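Local coordinates for protein methylmalonyl-CoA carboxyltransferase 5S subunit (Propionibacterium freudenreichii subsp. shermanii, PDB 1RQB) that transfers a carboxyl group from the biotin of its 1.3S partner subunit to pyruvate, forming oxaloacetate at a cobalt site within a TIM barrel, at residues T42-M46 with F78-D82; Y72-R77 with L451-F456; V178-G182 with A212-Y217. All coordinates share one frame; numbering follows the deposited sequence.

Contact 1: residues T42-M46 with F78-D82; sequences TRMAM and FLNED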
ATOM      1  N   THR A  42     -11.567   9.231 -13.228  1.00 14.01           N
ATOM      2  CA  THR A  42     -12.978   9.577 -13.003  1.00 12.59           C
ATOM      3  C   THR A  42     -13.897   8.967 -14.065  1.00 15.52           C
ATOM      4  O   THR A  42     -15.006   9.457 -14.271  1.00 13.08           O
ATOM      5  CB  THR A  42     -13.194  11.123 -13.064  1.00 16.36           C
ATOM      6  OG1 THR A  42     -11.999  11.811 -12.661  1.00 17.20           O
ATOM      7  CG2 THR A  42     -14.326  11.533 -12.147  1.00 15.86           C
ATOM      8  N   ARG A  43     -13.490   7.868 -14.694  1.00 13.88           N
ATOM      9  CA  ARG A  43     -14.297   7.287 -15.777  1.00 12.30           C
ATOM     10  C   ARG A  43     -15.337   6.270 -15.299  1.00 16.89           C
ATOM     11  O   ARG A  43     -16.069   5.720 -16.120  1.00 15.36           O
ATOM     12  CB  ARG A  43     -13.390   6.603 -16.797  1.00 14.48           C
ATOM     13  CG  ARG A  43     -12.464   7.527 -17.582  1.00 12.08           C
ATOM     14  CD  ARG A  43     -13.265   8.571 -18.341  1.00 15.20           C
ATOM     15  NE  ARG A  43     -12.526   9.113 -19.482  1.00 14.21           N
ATOM     16  CZ  ARG A  43     -11.510   9.963 -19.422  1.00 17.41           C
ATOM     17  NH1 ARG A  43     -11.065  10.413 -18.257  1.00 18.91           N
ATOM     18  NH2 ARG A  43     -10.939  10.365 -20.551  1.00 17.13           N
HETATM   19  N   MSE A  44     -15.447   6.025 -14.000  1.00 14.02           N
HETATM   20  CA  MSE A  44     -16.393   5.007 -13.520  1.00 17.23           C
HETATM   21  C   MSE A  44     -17.827   5.291 -13.978  1.00 17.74           C
HETATM   22  O   MSE A  44     -18.387   6.348 -13.698  1.00 17.17           O
HETATM   23  CB  MSE A  44     -16.392   4.918 -12.000  1.00 19.25           C
HETATM   24  CG  MSE A  44     -17.411   3.928 -11.508  1.00 22.26           C
HETATM   25 SE   MSE A  44     -16.607   2.202 -11.371  1.00 43.95          SE
HETATM   26  CE  MSE A  44     -16.018   2.435  -9.634  1.00 17.27           C
ATOM     27  N   ALA A  45     -18.431   4.301 -14.627  1.00 15.47           N
ATOM     28  CA  ALA A  45     -19.808   4.430 -15.128  1.00 15.27           C
ATOM     29  C   ALA A  45     -20.797   4.106 -14.007  1.00 17.22           C
ATOM     30  O   ALA A  45     -20.572   3.206 -13.199  1.00 15.14           O
ATOM     31  CB  ALA A  45     -20.023   3.485 -16.300  1.00 17.25           C
HETATM   32  N   MSE A  46     -21.912   4.829 -13.994  1.00 16.23           N
HETATM   33  CA  MSE A  46     -22.951   4.639 -12.972  1.00 21.04           C
HETATM   34  C   MSE A  46     -23.413   3.179 -12.961  1.00 20.09           C
HETATM   35  O   MSE A  46     -23.658   2.610 -11.899  1.00 17.75           O
HETATM   36  CB  MSE A  46     -24.139   5.570 -13.248  1.00 25.43           C
HETATM   37  CG  MSE A  46     -25.196   5.522 -12.163  1.00 29.22           C
HETATM   38 SE   MSE A  46     -24.419   6.000 -10.415  1.00 43.89          SE
HETATM   39  CE  MSE A  46     -26.003   6.797  -9.617  1.00 28.57           C
ATOM     40  N   PHE A  78     -17.452  12.804 -20.861  1.00 16.54           N
ATOM     41  CA  PHE A  78     -17.051  11.479 -21.358  1.00 15.53           C
ATOM     42  C   PHE A  78     -18.143  10.414 -21.239  1.00 15.17           C
ATOM     43  O   PHE A  78     -18.147   9.456 -22.011  1.00 15.53           O
ATOM     44  CB  PHE A  78     -15.850  10.951 -20.561  1.00 17.60           C
ATOM     45  CG  PHE A  78     -14.678  11.882 -20.520  1.00 19.78           C
ATOM     46  CD1 PHE A  78     -14.137  12.272 -19.300  1.00 20.30           C
ATOM     47  CD2 PHE A  78     -14.094  12.342 -21.693  1.00 21.85           C
ATOM     48  CE1 PHE A  78     -13.027  13.109 -19.246  1.00 23.23           C
ATOM     49  CE2 PHE A  78     -12.985  13.177 -21.656  1.00 24.39           C
ATOM     50  CZ  PHE A  78     -12.448  13.563 -20.427  1.00 24.39           C
ATOM     51  N   LEU A  79     -19.064  10.544 -20.292  1.00 14.50           N
ATOM     52  CA  LEU A  79     -20.030   9.456 -20.083  1.00 14.47           C
ATOM     53  C   LEU A  79     -21.441   9.792 -20.568  1.00 16.45           C
ATOM     54  O   LEU A  79     -22.352   8.984 -20.392  1.00 17.47           O
ATOM     55  CB  LEU A  79     -20.069   9.096 -18.589  1.00 15.14           C
ATOM     56  CG  LEU A  79     -18.722   8.834 -17.901  1.00 16.92           C
ATOM     57  CD1 LEU A  79     -18.960   8.529 -16.431  1.00 17.36           C
ATOM     58  CD2 LEU A  79     -17.996   7.672 -18.570  1.00 13.99           C
ATOM     59  N   ASN A  80     -21.631  10.960 -21.171  1.00 16.32           N
ATOM     60  CA  ASN A  80     -22.959  11.379 -21.644  1.00 16.95           C
ATOM     61  C   ASN A  80     -23.993  11.109 -20.551  1.00 18.46           C
ATOM     62  O   ASN A  80     -25.074  10.579 -20.806  1.00 17.48           O
ATOM     63  CB  ASN A  80     -23.360  10.625 -22.922  1.00 17.52           C
ATOM     64  CG  ASN A  80     -24.598  11.223 -23.582  1.00 18.41           C
ATOM     65  OD1 ASN A  80     -24.638  12.419 -23.867  1.00 18.36           O
ATOM     66  ND2 ASN A  80     -25.615  10.396 -23.817  1.00 19.34           N
ATOM     67  N   GLU A  81     -23.654  11.495 -19.328  1.00 16.24           N
ATOM     68  CA  GLU A  81     -24.533  11.266 -18.173  1.00 14.24           C
ATOM     69  C   GLU A  81     -24.849  12.599 -17.491  1.00 15.49           C
ATOM     70  O   GLU A  81     -23.986  13.468 -17.374  1.00 13.42           O
ATOM     71  CB  GLU A  81     -23.816  10.342 -17.182  1.00 16.77           C
ATOM     72  CG  GLU A  81     -24.625  10.006 -15.948  1.00 19.45           C
ATOM     73  CD  GLU A  81     -23.885   9.066 -15.017  1.00 21.83           C
ATOM     74  OE1 GLU A  81     -22.847   8.503 -15.439  1.00 23.76           O
ATOM     75  OE2 GLU A  81     -24.345   8.880 -13.871  1.00 20.23           O
ATOM     76  N   ASP A  82     -26.091  12.768 -17.056  1.00 13.73           N
ATOM     77  CA  ASP A  82     -26.462  14.005 -16.352  1.00 14.67           C
ATOM     78  C   ASP A  82     -26.044  13.831 -14.890  1.00 12.32           C
ATOM     79  O   ASP A  82     -26.549  12.949 -14.198  1.00 10.84           O
ATOM     80  CB  ASP A  82     -27.979  14.234 -16.431  1.00 14.96           C
ATOM     81  CG  ASP A  82     -28.382  15.627 -15.967  1.00 25.49           C
ATOM     82  OD1 ASP A  82     -27.711  16.168 -15.062  1.00 23.56           O
ATOM     83  OD2 ASP A  82     -29.373  16.175 -16.503  1.00 27.83           O
TER
HETATM   84  O   HOH W   1     -22.360   6.289 -16.736  1.00 23.09           O
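CG of Arg43 lies beside the backbone N (chi1 -66°) and the chain bends at chi2 (-59°), which carries its guanidinium across to Phe78, whose own CG also lies beside its backbone N. The two flat groups lie almost parallel, their planes 5° apart, and Arg43 CZ sits 3.6 Å from the centroid of the Phe78 ring, over the face. This is a stacked cation-pi pair. Arg43 NH2 hangs over the middle of the ring, 3.5 Å from Phe78 CZ, while Arg43 NH1 stands near Phe78 CE1 and is hydrogen-bonded to the carbonyl of Ala41, a bond that helps fix the rotation of the guanidinium. Leu79 fills the next position: its CD1 comes within 3.5 Å of Met44 O, and CD2 rests 3.7 Å from Arg43 O, so across this contact the leucine meets mainly the peptide carbonyls. Farther along, the extended Glu81 brings its carboxylate to the selenomethionine Met46, OE2 lying 3.4 Å from Met46 CB. One water joins the two residues, accepting from Met46 N at 3.1 Å and donating to Glu81 OE1 at 2.6 Å. The same OE1 forms a salt bridge with Arg86 of helix 83-93, which gives the buried carboxylate a charged partner. Met44 turns the other way and touches His36, a substrate-binding residue. Here two loops that follow the first helices after strands 23-29 and 63-68 are packed together beside the substrate site, on the catalytic, C-terminal side of the strands of a TIM barrel.

Contact 2: residues Y72-R77 with L451-F456; sequences YDSCIR and LTYALF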
ATOM      1  N   TYR A  72     -18.498  15.779 -12.038  1.00 13.49           N
ATOM      2  CA  TYR A  72     -19.504  16.512 -12.821  1.00 14.85           C
ATOM      3  C   TYR A  72     -19.000  16.611 -14.263  1.00 15.53           C
ATOM      4  O   TYR A  72     -19.687  16.243 -15.215  1.00 15.57           O
ATOM      5  CB  TYR A  72     -19.704  17.905 -12.219  1.00 13.48           C
ATOM      6  CG  TYR A  72     -20.994  18.607 -12.602  1.00 13.74           C
ATOM      7  CD1 TYR A  72     -22.014  18.781 -11.663  1.00 14.75           C
ATOM      8  CD2 TYR A  72     -21.168  19.153 -13.878  1.00 13.67           C
ATOM      9  CE1 TYR A  72     -23.173  19.494 -11.977  1.00 14.89           C
ATOM     10  CE2 TYR A  72     -22.329  19.875 -14.206  1.00 16.29           C
ATOM     11  CZ  TYR A  72     -23.320  20.040 -13.244  1.00 14.66           C
ATOM     12  OH  TYR A  72     -24.449  20.767 -13.533  1.00 17.31           O
ATOM     13  N   ASP A  73     -17.775  17.087 -14.410  1.00 12.54           N
ATOM     14  CA  ASP A  73     -17.142  17.217 -15.730  1.00 16.55           C
ATOM     15  C   ASP A  73     -17.110  15.864 -16.445  1.00 15.12           C
ATOM     16  O   ASP A  73     -17.456  15.769 -17.621  1.00 12.89           O
ATOM     17  CB  ASP A  73     -15.707  17.730 -15.581  1.00 20.02           C
ATOM     18  CG  ASP A  73     -14.942  17.698 -16.901  1.00 28.13           C
ATOM     19  OD1 ASP A  73     -15.125  18.623 -17.716  1.00 33.20           O
ATOM     20  OD2 ASP A  73     -14.176  16.737 -17.136  1.00 31.60           O
ATOM     21  N   SER A  74     -16.691  14.807 -15.753  1.00 16.41           N
ATOM     22  CA  SER A  74     -16.581  13.490 -16.398  1.00 17.18           C
ATOM     23  C   SER A  74     -17.934  12.998 -16.913  1.00 18.92           C
ATOM     24  O   SER A  74     -18.031  12.414 -17.991  1.00 14.51           O
ATOM     25  CB  SER A  74     -16.021  12.457 -15.430  1.00 19.90           C
ATOM     26  OG  SER A  74     -15.872  11.210 -16.097  1.00 26.53           O
ATOM     27  N   CYS A  75     -18.977  13.209 -16.123  1.00 13.39           N
ATOM     28  CA  CYS A  75     -20.317  12.756 -16.519  1.00 13.24           C
ATOM     29  C   CYS A  75     -20.728  13.361 -17.863  1.00 13.50           C
ATOM     30  O   CYS A  75     -21.139  12.644 -18.773  1.00 13.24           O
ATOM     31  CB  CYS A  75     -21.353  13.164 -15.465  1.00 16.83           C
ATOM     32  SG  CYS A  75     -21.452  12.056 -14.041  1.00 22.47           S
ATOM     33  N   ILE A  76     -20.605  14.673 -18.008  1.00 15.05           N
ATOM     34  CA  ILE A  76     -21.087  15.307 -19.244  1.00 18.11           C
ATOM     35  C   ILE A  76     -20.046  15.291 -20.364  1.00 18.02           C
ATOM     36  O   ILE A  76     -20.407  15.375 -21.537  1.00 16.82           O
ATOM     37  CB  ILE A  76     -21.487  16.772 -19.007  1.00 18.50           C
ATOM     38  CG1 ILE A  76     -20.251  17.585 -18.646  1.00 14.07           C
ATOM     39  CG2 ILE A  76     -22.539  16.864 -17.900  1.00 18.36           C
ATOM     40  CD1 ILE A  76     -20.544  19.046 -18.434  1.00 18.38           C
ATOM     41  N   ARG A  77     -18.767  15.156 -20.039  1.00 14.97           N
ATOM     42  CA  ARG A  77     -17.759  15.231 -21.106  1.00 16.10           C
ATOM     43  C   ARG A  77     -17.437  13.851 -21.683  1.00 19.39           C
ATOM     44  O   ARG A  77     -17.210  13.728 -22.884  1.00 20.47           O
ATOM     45  CB  ARG A  77     -16.481  15.892 -20.565  1.00 19.23           C
ATOM     46  CG  ARG A  77     -15.426  16.214 -21.620  1.00 26.64           C
ATOM     47  CD  ARG A  77     -14.126  16.733 -20.988  1.00 29.81           C
ATOM     48  NE  ARG A  77     -14.285  17.940 -20.176  1.00 30.01           N
ATOM     49  CZ  ARG A  77     -14.250  19.184 -20.648  1.00 33.84           C
ATOM     50  NH1 ARG A  77     -14.063  19.400 -21.943  1.00 31.91           N
ATOM     51  NH2 ARG A  77     -14.387  20.217 -19.823  1.00 31.47           N
ATOM     52  N   LEU A 451     -27.148  25.546 -14.660  1.00 13.97           N
ATOM     53  CA  LEU A 451     -25.895  25.390 -13.908  1.00 13.04           C
ATOM     54  C   LEU A 451     -24.889  24.617 -14.763  1.00 14.20           C
ATOM     55  O   LEU A 451     -23.710  24.961 -14.824  1.00 15.47           O
ATOM     56  CB  LEU A 451     -26.153  24.654 -12.586  1.00 16.26           C
ATOM     57  CG  LEU A 451     -26.894  25.510 -11.563  1.00 18.93           C
ATOM     58  CD1 LEU A 451     -27.456  24.658 -10.447  1.00 18.53           C
ATOM     59  CD2 LEU A 451     -25.937  26.569 -11.010  1.00 21.06           C
ATOM     60  N   THR A 452     -25.354  23.575 -15.446  1.00 13.18           N
ATOM     61  CA  THR A 452     -24.428  22.802 -16.285  1.00 14.79           C
ATOM     62  C   THR A 452     -23.811  23.724 -17.338  1.00 13.22           C
ATOM     63  O   THR A 452     -22.614  23.657 -17.616  1.00 16.69           O
ATOM     64  CB  THR A 452     -25.138  21.617 -16.975  1.00 14.55           C
ATOM     65  OG1 THR A 452     -25.547  20.677 -15.980  1.00 16.76           O
ATOM     66  CG2 THR A 452     -24.197  20.911 -17.958  1.00 16.39           C
ATOM     67  N   TYR A 453     -24.628  24.599 -17.910  1.00 14.20           N
ATOM     68  CA  TYR A 453     -24.137  25.532 -18.934  1.00 13.42           C
ATOM     69  C   TYR A 453     -23.180  26.552 -18.314  1.00 14.28           C
ATOM     70  O   TYR A 453     -22.151  26.887 -18.899  1.00 17.29           O
ATOM     71  CB  TYR A 453     -25.304  26.270 -19.593  1.00 18.03           C
ATOM     72  CG  TYR A 453     -24.850  27.311 -20.575  1.00 20.63           C
ATOM     73  CD1 TYR A 453     -24.298  26.945 -21.800  1.00 25.16           C
ATOM     74  CD2 TYR A 453     -24.910  28.673 -20.253  1.00 23.58           C
ATOM     75  CE1 TYR A 453     -23.805  27.910 -22.688  1.00 24.99           C
ATOM     76  CE2 TYR A 453     -24.423  29.646 -21.135  1.00 23.09           C
ATOM     77  CZ  TYR A 453     -23.872  29.253 -22.346  1.00 25.53           C
ATOM     78  OH  TYR A 453     -23.373  30.201 -23.210  1.00 29.24           O
ATOM     79  N   ALA A 454     -23.505  27.052 -17.128  1.00 15.31           N
ATOM     80  CA  ALA A 454     -22.643  28.050 -16.478  1.00 18.09           C
ATOM     81  C   ALA A 454     -21.291  27.441 -16.096  1.00 16.10           C
ATOM     82  O   ALA A 454     -20.255  28.100 -16.182  1.00 15.24           O
ATOM     83  CB  ALA A 454     -23.341  28.603 -15.224  1.00 16.89           C
ATOM     84  N   LEU A 455     -21.305  26.177 -15.682  1.00 16.81           N
ATOM     85  CA  LEU A 455     -20.080  25.499 -15.230  1.00 14.81           C
ATOM     86  C   LEU A 455     -19.223  25.009 -16.398  1.00 17.03           C
ATOM     87  O   LEU A 455     -17.996  25.056 -16.324  1.00 17.33           O
ATOM     88  CB  LEU A 455     -20.445  24.313 -14.330  1.00 15.16           C
ATOM     89  CG  LEU A 455     -21.112  24.667 -13.001  1.00 18.92           C
ATOM     90  CD1 LEU A 455     -21.617  23.406 -12.307  1.00 16.47           C
ATOM     91  CD2 LEU A 455     -20.117  25.393 -12.128  1.00 18.31           C
ATOM     92  N   PHE A 456     -19.857  24.532 -17.468  1.00 10.64           N
ATOM     93  CA  PHE A 456     -19.115  23.979 -18.612  1.00 16.59           C
ATOM     94  C   PHE A 456     -19.743  24.452 -19.924  1.00 15.20           C
ATOM     95  O   PHE A 456     -20.327  23.670 -20.672  1.00 18.13           O
ATOM     96  CB  PHE A 456     -19.122  22.439 -18.527  1.00 16.00           C
ATOM     97  CG  PHE A 456     -18.471  21.906 -17.274  1.00 18.18           C
ATOM     98  CD1 PHE A 456     -19.230  21.621 -16.142  1.00 18.43           C
ATOM     99  CD2 PHE A 456     -17.084  21.781 -17.201  1.00 21.69           C
ATOM    100  CE1 PHE A 456     -18.621  21.227 -14.957  1.00 18.09           C
ATOM    101  CE2 PHE A 456     -16.463  21.385 -16.016  1.00 23.44           C
ATOM    102  CZ  PHE A 456     -17.233  21.111 -14.894  1.00 19.10           C
TER
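Leu451 brushes the hydroxyl of Tyr72 near the start of a helix-helix packing in which helix 447-455 of the conserved carboxylase domain crosses helix 71-77 of the TIM barrel, the N-to-C directions of 72-77 and 451-455 being 102° apart. Thr452 makes the polar link: its OG1 lies 2.7 Å from Tyr72 OH, near the plane of the tyrosine ring, and either hydroxyl could be the donor. Both oxygens have further partners, OG1 in Glu448 O and the phenol in Trp84 NE1, so a chain of polar contacts runs through a buried interface. One turn later, Leu455 lays CD1 over a face of the Tyr72 ring, 4.2 Å from its centroid, as a CH-pi contact. Phe456, the first residue beyond the helix, then reaches back between Tyr72 and Asp73. Its CE1 is 3.5 Å from Tyr72 CD2, the two rings meeting rim to rim, and Asp73 CA comes over one of its faces. Ile76 holds CG1 in the crowded position (chi1 66°), which sends CD1 to 3.7 Å from Phe456 CB. Were Phe456 replaced by alanine, the loss of the ring would probably leave a gap against Tyr72, Asp73 and Ile76 and let the tyrosine ring shift. Beside the Phe456 ring, Arg77 grips Asp73 side-on, with NE and NH2 each 2.7 Å from the single oxygen OD1.

Contact 3: residues V178-G182 with A212-Y217; sequences VKLAG and AIKDTY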
ATOM      1  N   VAL A 178      -3.763  25.969  12.732  1.00 16.13           N
ATOM      2  CA  VAL A 178      -4.667  26.219  13.864  1.00 15.77           C
ATOM      3  C   VAL A 178      -5.419  27.531  13.625  1.00 16.02           C
ATOM      4  O   VAL A 178      -6.601  27.653  13.943  1.00 16.73           O
ATOM      5  CB  VAL A 178      -3.875  26.302  15.200  1.00 20.29           C
ATOM      6  CG1 VAL A 178      -4.772  26.785  16.329  1.00 19.02           C
ATOM      7  CG2 VAL A 178      -3.314  24.934  15.551  1.00 18.11           C
ATOM      8  N   LYS A 179      -4.720  28.513  13.059  1.00 15.30           N
ATOM      9  CA  LYS A 179      -5.325  29.818  12.753  1.00 16.74           C
ATOM     10  C   LYS A 179      -6.414  29.643  11.693  1.00 16.66           C
ATOM     11  O   LYS A 179      -7.507  30.194  11.814  1.00 16.20           O
ATOM     12  CB  LYS A 179      -4.258  30.795  12.234  1.00 16.95           C
ATOM     13  CG  LYS A 179      -4.824  32.107  11.669  1.00 22.62           C
ATOM     14  CD  LYS A 179      -3.718  32.971  11.069  1.00 28.53           C
ATOM     15  CE  LYS A 179      -4.280  34.177  10.333  1.00 32.05           C
ATOM     16  NZ  LYS A 179      -5.166  35.020  11.178  1.00 41.23           N
ATOM     17  N   LEU A 180      -6.102  28.881  10.646  1.00 16.49           N
ATOM     18  CA  LEU A 180      -7.058  28.643   9.555  1.00 17.52           C
ATOM     19  C   LEU A 180      -8.296  27.924  10.092  1.00 13.21           C
ATOM     20  O   LEU A 180      -9.424  28.262   9.737  1.00 17.22           O
ATOM     21  CB  LEU A 180      -6.417  27.799   8.444  1.00 20.13           C
ATOM     22  CG  LEU A 180      -6.168  28.486   7.104  1.00 31.82           C
ATOM     23  CD1 LEU A 180      -5.658  27.449   6.106  1.00 32.59           C
ATOM     24  CD2 LEU A 180      -7.466  29.120   6.594  1.00 32.96           C
ATOM     25  N   ALA A 181      -8.086  26.919  10.936  1.00 13.82           N
ATOM     26  CA  ALA A 181      -9.224  26.189  11.517  1.00 14.82           C
ATOM     27  C   ALA A 181     -10.149  27.177  12.232  1.00 14.77           C
ATOM     28  O   ALA A 181     -11.371  27.077  12.141  1.00 13.88           O
ATOM     29  CB  ALA A 181      -8.725  25.135  12.501  1.00 13.31           C
ATOM     30  N   GLY A 182      -9.557  28.128  12.949  1.00 16.90           N
ATOM     31  CA  GLY A 182     -10.348  29.114  13.678  1.00 16.44           C
ATOM     32  C   GLY A 182     -11.175  29.989  12.753  1.00 16.29           C
ATOM     33  O   GLY A 182     -12.327  30.308  13.048  1.00 18.71           O
ATOM     34  N   ALA A 212      -3.273  20.100  18.237  1.00 11.92           N
ATOM     35  CA  ALA A 212      -3.275  21.554  18.456  1.00 15.12           C
ATOM     36  C   ALA A 212      -4.656  22.152  18.182  1.00 17.56           C
ATOM     37  O   ALA A 212      -5.087  23.071  18.877  1.00 15.49           O
ATOM     38  CB  ALA A 212      -2.211  22.234  17.587  1.00 13.08           C
ATOM     39  N   ILE A 213      -5.349  21.648  17.168  1.00 12.85           N
ATOM     40  CA  ILE A 213      -6.687  22.170  16.851  1.00 13.70           C
ATOM     41  C   ILE A 213      -7.656  21.812  17.979  1.00 15.88           C
ATOM     42  O   ILE A 213      -8.412  22.660  18.452  1.00 15.49           O
ATOM     43  CB  ILE A 213      -7.203  21.604  15.499  1.00 11.11           C
ATOM     44  CG1 ILE A 213      -6.353  22.173  14.353  1.00 14.69           C
ATOM     45  CG2 ILE A 213      -8.672  22.006  15.281  1.00 14.24           C
ATOM     46  CD1 ILE A 213      -6.713  21.640  12.942  1.00 14.58           C
ATOM     47  N   LYS A 214      -7.606  20.555  18.416  1.00 12.17           N
ATOM     48  CA  LYS A 214      -8.472  20.067  19.500  1.00 17.14           C
ATOM     49  C   LYS A 214      -8.190  20.829  20.797  1.00 19.19           C
ATOM     50  O   LYS A 214      -9.119  21.193  21.515  1.00 16.54           O
ATOM     51  CB  LYS A 214      -8.241  18.568  19.750  1.00 17.02           C
ATOM     52  CG  LYS A 214      -8.764  17.596  18.661  1.00 15.97           C
ATOM     53  CD  LYS A 214     -10.268  17.489  18.711  1.00 19.98           C
ATOM     54  CE  LYS A 214     -10.794  16.504  17.678  1.00 20.59           C
ATOM     55  NZ  LYS A 214     -12.190  16.090  17.977  1.00 21.66           N
ATOM     56  N   ASP A 215      -6.909  21.048  21.111  1.00 19.16           N
ATOM     57  CA  ASP A 215      -6.529  21.744  22.351  1.00 19.07           C
ATOM     58  C   ASP A 215      -6.965  23.210  22.307  1.00 21.23           C
ATOM     59  O   ASP A 215      -7.332  23.786  23.330  1.00 22.76           O
ATOM     60  CB  ASP A 215      -5.010  21.730  22.574  1.00 23.00           C
ATOM     61  CG  ASP A 215      -4.474  20.372  23.023  1.00 26.93           C
ATOM     62  OD1 ASP A 215      -5.235  19.584  23.623  1.00 29.54           O
ATOM     63  OD2 ASP A 215      -3.271  20.104  22.793  1.00 30.06           O
ATOM     64  N   THR A 216      -6.920  23.811  21.124  1.00 18.47           N
ATOM     65  CA  THR A 216      -7.248  25.235  20.971  1.00 19.41           C
ATOM     66  C   THR A 216      -8.754  25.486  20.880  1.00 21.83           C
ATOM     67  O   THR A 216      -9.257  26.439  21.473  1.00 17.98           O
ATOM     68  CB  THR A 216      -6.590  25.818  19.711  1.00 17.28           C
ATOM     69  OG1 THR A 216      -5.171  25.677  19.817  1.00 18.85           O
ATOM     70  CG2 THR A 216      -6.938  27.289  19.548  1.00 20.24           C
ATOM     71  N   TYR A 217      -9.490  24.639  20.169  1.00 17.62           N
ATOM     72  CA  TYR A 217     -10.921  24.921  19.993  1.00 16.22           C
ATOM     73  C   TYR A 217     -11.823  23.954  20.761  1.00 18.51           C
ATOM     74  O   TYR A 217     -13.039  24.137  20.778  1.00 18.69           O
ATOM     75  CB  TYR A 217     -11.246  24.927  18.503  1.00 15.54           C
ATOM     76  CG  TYR A 217     -10.457  25.985  17.786  1.00 13.79           C
ATOM     77  CD1 TYR A 217      -9.379  25.653  16.972  1.00 18.89           C
ATOM     78  CD2 TYR A 217     -10.757  27.347  17.966  1.00 18.09           C
ATOM     79  CE1 TYR A 217      -8.617  26.644  16.355  1.00 17.55           C
ATOM     80  CE2 TYR A 217      -9.996  28.346  17.353  1.00 18.41           C
ATOM     81  CZ  TYR A 217      -8.932  27.985  16.553  1.00 17.15           C
ATOM     82  OH  TYR A 217      -8.165  28.956  15.962  1.00 18.38           O
TER
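Val178 is the knob of this packing: its isopropyl group drops among Ala212, Ile213, Thr216 and Tyr217, and its rotamer decides which methyl meets which neighbour. With CG1 opposite the backbone N (chi1 171°), that methyl runs toward Thr216, tip to tip, 3.7 Å from its OG1, and also rests against CE1 of Tyr217. The other methyl, CG2, turns to Ala212 and lies 3.6 Å from its CB. Thr216 OG1, beside its own backbone N, bends back along the helix and donates to Ala212 O at 2.8 Å, a bond that helps hold the rotamer. That carbonyl also accepts from Thr216 N, and the two donors arrive from opposite faces of its plane. Tyr217 has CG beside its backbone N (chi1 -60°), which swings the phenol over to the other helix, where OH donates to Val178 O at 2.9 Å. The hydroxyl comes from above the carbonyl plane, while Gly182 N, closing the helical turn, reaches the same oxygen from the other face. Thr216 CG2 lies over the centre of the tyrosine ring. The glycine suits the close fit: its CA is 3.2 Å from Tyr217 OH, and a beta carbon there would probably collide with it. Deeper in, Ala181 CB touches Ile213 CD1 at 4.1 Å, and the isoleucine packs on Ile223 of strand 223-225. The axes of 178-182 and 212-217 pass 9.9 Å apart at -51°; their helices, 174-186 and 203-217, follow the adjacent strands 159-163 and 191-193, and their packing is that of neighbouring helices in the outer layer of a TIM barrel.

How the contacts relate
Contacts 1 and 2 form one neighbourhood, their centres about 11 Å apart, and their segments alternate along the chain. Helix 71-77 carries one segment of contact 2 and runs directly into 78-82 of contact 1, and the two contacts are joined by probable hydrogen bonds from Ser74 OG to Thr42 O and from Glu81 N to Cys75 O. Through contact 2 this side of the barrel is tied to the conserved carboxylase domain, hundreds of residues later. Contact 3 lies on the opposite side of the chain's centre, its centre about 39 Å from that of contact 1 and about 36 Å from that of contact 2, and is nested in the loop that contact 2 closes. One barrel thus carries both a local helix-helix packing and a long-range junction between domains.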